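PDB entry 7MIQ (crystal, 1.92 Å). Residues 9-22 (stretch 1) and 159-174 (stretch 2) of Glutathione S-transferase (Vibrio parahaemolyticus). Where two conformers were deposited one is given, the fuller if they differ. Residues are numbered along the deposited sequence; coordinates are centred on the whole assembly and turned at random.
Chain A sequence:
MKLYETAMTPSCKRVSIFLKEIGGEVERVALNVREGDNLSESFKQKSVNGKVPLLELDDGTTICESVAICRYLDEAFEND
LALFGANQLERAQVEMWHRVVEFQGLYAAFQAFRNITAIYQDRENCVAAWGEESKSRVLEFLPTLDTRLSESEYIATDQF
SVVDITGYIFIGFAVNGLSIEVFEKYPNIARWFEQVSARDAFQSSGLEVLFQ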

# COMPACT_ATOMS: atom_id res chain seq x y z
N THR A 9 -7.39 11.27 -15.11
CA THR A 9 -7.25 9.90 -14.66
C THR A 9 -7.16 9.91 -13.14
O THR A 9 -6.60 10.84 -12.55
N PRO A 10 -7.74 8.90 -12.48
CA PRO A 10 -7.81 8.92 -11.01
C PRO A 10 -6.47 9.00 -10.31
O PRO A 10 -6.34 9.73 -9.32
N SER A 11 -5.46 8.27 -10.80
CA SER A 11 -4.16 8.25 -10.13
C SER A 11 -3.54 9.64 -10.10
O SER A 11 -2.92 10.04 -9.10
N CYS A 12 -3.69 10.40 -11.18
CA CYS A 12 -3.15 11.76 -11.22
C CYS A 12 -4.00 12.72 -10.40
O CYS A 12 -3.47 13.64 -9.77
N LYS A 13 -5.32 12.53 -10.40
CA LYS A 13 -6.19 13.37 -9.57
C LYS A 13 -5.90 13.19 -8.09
O LYS A 13 -6.14 14.11 -7.30
N ARG A 14 -5.42 12.01 -7.68
CA ARG A 14 -5.03 11.84 -6.28
C ARG A 14 -3.96 12.84 -5.89
O ARG A 14 -4.01 13.41 -4.79
N VAL A 15 -3.00 13.08 -6.77
CA VAL A 15 -1.94 14.05 -6.50
C VAL A 15 -2.46 15.47 -6.62
O VAL A 15 -2.10 16.35 -5.82
N SER A 16 -3.31 15.74 -7.62
CA SER A 16 -3.81 17.09 -7.84
C SER A 16 -4.61 17.60 -6.65
O SER A 16 -4.45 18.76 -6.24
N ILE A 17 -5.48 16.76 -6.08
CA ILE A 17 -6.27 17.17 -4.93
C ILE A 17 -5.36 17.43 -3.73
O ILE A 17 -5.53 18.41 -3.00
N PHE A 18 -4.39 16.54 -3.50
CA PHE A 18 -3.45 16.71 -2.40
C PHE A 18 -2.68 18.02 -2.53
O PHE A 18 -2.53 18.76 -1.56
N LEU A 19 -2.20 18.32 -3.74
CA LEU A 19 -1.45 19.55 -3.95
C LEU A 19 -2.32 20.77 -3.67
O LEU A 19 -1.85 21.75 -3.06
N LYS A 20 -3.59 20.73 -4.08
CA LYS A 20 -4.49 21.85 -3.78
C LYS A 20 -4.73 21.98 -2.28
O LYS A 20 -4.78 23.10 -1.76
N GLU A 21 -4.89 20.86 -1.57
CA GLU A 21 -5.13 20.92 -0.13
C GLU A 21 -3.99 21.63 0.59
O GLU A 21 -4.23 22.49 1.45
N ILE A 22 -2.74 21.30 0.25
CA ILE A 22 -1.60 21.86 0.97
C ILE A 22 -1.16 23.21 0.41
O ILE A 22 -0.23 23.82 0.96
N GLN A 159 -9.79 13.87 11.91
CA GLN A 159 -9.38 14.96 11.05
C GLN A 159 -9.27 14.48 9.61
O GLN A 159 -8.95 13.32 9.35
N PHE A 160 -9.56 15.39 8.68
CA PHE A 160 -9.35 15.12 7.26
C PHE A 160 -7.90 14.74 7.02
O PHE A 160 -6.98 15.40 7.52
N SER A 161 -7.68 13.68 6.24
CA SER A 161 -6.34 13.19 5.96
C SER A 161 -6.29 12.68 4.53
O SER A 161 -7.29 12.67 3.81
N VAL A 162 -5.09 12.23 4.12
CA VAL A 162 -4.91 11.70 2.78
C VAL A 162 -5.82 10.50 2.52
O VAL A 162 -6.19 10.22 1.38
N VAL A 163 -6.20 9.77 3.58
CA VAL A 163 -7.09 8.63 3.40
C VAL A 163 -8.44 9.07 2.85
O VAL A 163 -9.09 8.34 2.09
N ASP A 164 -8.88 10.27 3.21
CA ASP A 164 -10.17 10.76 2.72
C ASP A 164 -10.09 11.15 1.24
O ASP A 164 -11.10 11.06 0.53
N ILE A 165 -8.92 11.57 0.77
CA ILE A 165 -8.75 11.77 -0.67
C ILE A 165 -8.89 10.44 -1.39
O ILE A 165 -9.62 10.32 -2.39
N THR A 166 -8.21 9.41 -0.88
CA THR A 166 -8.26 8.09 -1.49
C THR A 166 -9.66 7.49 -1.39
O THR A 166 -10.14 6.85 -2.34
N GLY A 167 -10.33 7.68 -0.25
CA GLY A 167 -11.69 7.18 -0.13
C GLY A 167 -12.64 7.84 -1.11
O GLY A 167 -13.53 7.19 -1.68
N TYR A 168 -12.48 9.15 -1.32
CA TYR A 168 -13.30 9.88 -2.29
C TYR A 168 -13.14 9.30 -3.69
O TYR A 168 -14.14 9.07 -4.39
N ILE A 169 -11.90 9.04 -4.11
CA ILE A 169 -11.67 8.42 -5.41
C ILE A 169 -12.30 7.03 -5.47
O ILE A 169 -12.91 6.65 -6.48
N PHE A 170 -12.18 6.26 -4.39
CA PHE A 170 -12.76 4.92 -4.34
C PHE A 170 -14.28 4.98 -4.49
O PHE A 170 -14.86 4.26 -5.31
N ILE A 171 -14.94 5.84 -3.71
CA ILE A 171 -16.40 5.94 -3.81
C ILE A 171 -16.81 6.50 -5.17
O ILE A 171 -17.83 6.09 -5.73
N GLY A 172 -16.01 7.41 -5.74
CA GLY A 172 -16.26 7.85 -7.10
C GLY A 172 -16.23 6.70 -8.09
O GLY A 172 -17.09 6.61 -8.98
N PHE A 173 -15.26 5.80 -7.95
CA PHE A 173 -15.23 4.58 -8.75
C PHE A 173 -16.52 3.80 -8.60
O PHE A 173 -17.16 3.42 -9.60
N ALA A 174 -16.94 3.55 -7.36
CA ALA A 174 -18.08 2.68 -7.11
C ALA A 174 -19.36 3.25 -7.70
O ALA A 174 -20.14 2.53 -8.33

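Helices 10-22 and 162-174 pack with their axes 10.1 Å apart at closest approach and their N-to-C directions 142° apart, so the start of one lies against the later turns of the other. The register follows this reversal: Pro10 CA lies 6.8 Å from Ile169 CA, Arg14 CA lies 6.7 Å from Ile165 CA, and Phe18 CA lies 7.4 Å from Val162 CA. Together the two surfaces bury 574 Å².

Ile165 forms the main bump of stretch 2, with 84 Å² covered. Its CA-to-CB bond points toward stretch 1, and its m,t rotamer (chi1 -58°, chi2 176°) directs CD1 to the Phe18 backbone and ring, 3.9 Å from both Phe18 CA and Phe18 CD2. Its other branch fits between Arg14 and Ile17: Ile165 CG2 lies 4.0 Å from Arg14 O and 4.0 Å from Ile17 CG2. The hollow that receives Ile165 is thus lined by Arg14, Ile17 and Phe18. Phe18 starts sideways, but its t rotamer (chi1 -168°) brings the ring nearer, and Val162 CG2 adds a second contact at 3.9 Å from Phe18 CD2.

One turn further along, Ile169 also points toward stretch 1, as an m,m rotamer. Its CG2 meets Pro10 CB at 3.9 Å and its CG1 meets Arg14 CG at 4.0 Å, so this side chain fills the space between Pro10 and the aliphatic part of Arg14. Ile17, an m,t rotamer pointing toward stretch 2, extends CD1 to Tyr168 CE2 at 4.1 Å, with Ile169 CD1 more loosely placed at 4.5 Å from that same Ile17 CD1.

The remaining contacts extend the packing in both directions. Pro10 CG touches Phe173 CE2 at 3.9 Å; Phe173 has an off-well chi1 of -104°, and its ring comes nearer although its CA-to-CB bond is sideways. Toward the other end, Glu21 CD approaches Phe160 CE2 at 3.6 Å, while both Glu21 carboxylate oxygens are hydrogen-bonded elsewhere in the structure.

The polar link comes from Arg14, whose CA-to-CB bond is sideways but whose end comes nearer (chi1 -70°, chi2 176°, chi3 78°). Arg14 NH2 donates to Thr166 OG1 at 3.0 Å with an N-H...O angle of 141°, and the hydroxyl lies at the guanidinium edge, near its plane. Water 1 bridges the same pair, accepting from Arg14 NE at 2.8 Å and lying 2.6 Å from Thr166 OG1. A direct bond and a water bridge therefore join these two buried residues beside the apolar packing.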

# COMPACT_ATOMS: atom_id res chain seq x y z
CB THR A 9 -6.03 9.21 -15.28
OG1 THR A 9 -6.10 7.80 -15.04
CG2 THR A 9 -4.74 9.74 -14.70
CB PRO A 10 -8.55 7.61 -10.68
CG PRO A 10 -9.36 7.33 -11.90
CD PRO A 10 -8.52 7.78 -13.06
CB SER A 11 -3.23 7.25 -10.81
OG SER A 11 -3.04 7.58 -12.18
CB CYS A 12 -3.02 12.24 -12.67
SG CYS A 12 -1.85 11.26 -13.65
CB LYS A 13 -7.66 13.07 -9.86
CG LYS A 13 -8.17 13.62 -11.19
CD LYS A 13 -8.03 15.13 -11.26
CE LYS A 13 -8.65 15.68 -12.54
NZ LYS A 13 -8.58 17.16 -12.60
CB ARG A 14 -4.54 10.41 -6.04
CG ARG A 14 -5.63 9.35 -6.11
CD ARG A 14 -5.05 7.95 -5.97
NE ARG A 14 -4.73 7.63 -4.58
CZ ARG A 14 -4.20 6.47 -4.19
NH1 ARG A 14 -3.88 5.53 -5.06
NH2 ARG A 14 -3.99 6.27 -2.89
CB VAL A 15 -0.75 13.80 -7.44
CG1 VAL A 15 0.33 14.87 -7.24
CG2 VAL A 15 -0.17 12.41 -7.20
CB SER A 16 -4.68 17.14 -9.10
OG SER A 16 -3.90 16.96 -10.27
CB ILE A 17 -7.34 16.11 -4.62
CG1 ILE A 17 -8.34 16.00 -5.77
CG2 ILE A 17 -8.05 16.42 -3.31
CD1 ILE A 17 -9.23 14.78 -5.68
CB PHE A 18 -2.49 15.52 -2.37
CG PHE A 18 -1.66 15.43 -1.12
CD1 PHE A 18 -0.51 16.19 -0.98
CD2 PHE A 18 -2.00 14.55 -0.11
CE1 PHE A 18 0.27 16.09 0.17
CE2 PHE A 18 -1.24 14.44 1.04
CZ PHE A 18 -0.10 15.22 1.18
CB LEU A 19 -0.91 19.58 -5.38
CG LEU A 19 0.27 20.50 -5.69
CD1 LEU A 19 1.40 20.25 -4.71
CD2 LEU A 19 0.73 20.27 -7.11
CB LYS A 20 -5.81 21.68 -4.52
CG LYS A 20 -5.80 22.15 -5.96
CD LYS A 20 -7.16 21.95 -6.61
CE LYS A 20 -7.17 22.45 -8.04
NZ LYS A 20 -8.45 22.13 -8.74
CB GLU A 21 -5.32 19.51 0.44
CG GLU A 21 -6.69 18.89 0.19
CD GLU A 21 -7.80 19.54 1.01
OE1 GLU A 21 -7.50 20.26 1.99
OE2 GLU A 21 -8.99 19.32 0.69
CB ILE A 22 -0.42 20.88 0.99
CG1 ILE A 22 0.13 20.66 -0.43
CG2 ILE A 22 -0.84 19.56 1.62
CD1 ILE A 22 1.32 19.71 -0.47
CB GLN A 159 -8.04 15.56 11.50
CG GLN A 159 -8.13 16.45 12.73
CD GLN A 159 -8.37 15.68 14.01
OE1 GLN A 159 -7.61 14.76 14.35
NE2 GLN A 159 -9.43 16.03 14.73
CB PHE A 160 -9.74 16.35 6.43
CG PHE A 160 -9.50 16.20 4.96
CD1 PHE A 160 -10.43 15.57 4.15
CD2 PHE A 160 -8.34 16.70 4.38
CE1 PHE A 160 -10.21 15.44 2.79
CE2 PHE A 160 -8.11 16.57 3.01
CZ PHE A 160 -9.05 15.94 2.22
CB SER A 161 -5.93 12.09 6.94
OG SER A 161 -6.57 10.86 6.61
CB VAL A 162 -3.42 11.33 2.56
CG1 VAL A 162 -3.02 10.18 3.48
CG2 VAL A 162 -3.15 10.99 1.10
CB VAL A 163 -7.25 7.85 4.72
CG1 VAL A 163 -8.10 6.60 4.50
CG2 VAL A 163 -5.88 7.47 5.28
CB ASP A 164 -10.63 11.93 3.58
CG ASP A 164 -10.81 11.54 5.03
OD1 ASP A 164 -11.81 10.86 5.34
OD2 ASP A 164 -9.93 11.87 5.86
CB ILE A 165 -7.38 12.42 -0.97
CG1 ILE A 165 -7.25 13.76 -0.24
CG2 ILE A 165 -7.20 12.61 -2.47
CD1 ILE A 165 -5.90 14.41 -0.41
CB THR A 166 -7.22 7.19 -0.82
OG1 THR A 166 -5.92 7.73 -1.06
CG2 THR A 166 -7.29 5.77 -1.37
CB TYR A 168 -12.92 11.36 -2.24
CG TYR A 168 -13.43 12.25 -3.36
CD1 TYR A 168 -14.67 12.88 -3.28
CD2 TYR A 168 -12.64 12.49 -4.48
CE1 TYR A 168 -15.12 13.71 -4.31
CE2 TYR A 168 -13.08 13.32 -5.50
CZ TYR A 168 -14.31 13.92 -5.41
OH TYR A 168 -14.73 14.74 -6.43
CB ILE A 169 -10.16 8.38 -5.73
CG1 ILE A 169 -9.59 9.79 -5.85
CG2 ILE A 169 -9.90 7.58 -7.01
CD1 ILE A 169 -10.20 10.60 -6.98
CB PHE A 170 -12.37 4.22 -3.04
CG PHE A 170 -13.29 3.09 -2.64
CD1 PHE A 170 -13.51 2.01 -3.49
CD2 PHE A 170 -13.91 3.09 -1.40
CE1 PHE A 170 -14.36 0.98 -3.11
CE2 PHE A 170 -14.76 2.06 -1.02
CZ PHE A 170 -14.98 1.00 -1.88
CB ILE A 171 -16.96 6.77 -2.64
CG1 ILE A 171 -16.78 6.02 -1.31
CG2 ILE A 171 -18.43 7.12 -2.86
CD1 ILE A 171 -17.36 4.61 -1.30
CB PHE A 173 -14.04 3.70 -8.34
CG PHE A 173 -12.88 3.74 -9.29
CD1 PHE A 173 -12.97 3.16 -10.54
CD2 PHE A 173 -11.68 4.32 -8.91
CE1 PHE A 173 -11.89 3.18 -11.41
CE2 PHE A 173 -10.60 4.34 -9.77
CZ PHE A 173 -10.71 3.77 -11.02
CB ALA A 174 -18.25 2.46 -5.60
O HOH W 1 -5.11 9.60 -2.69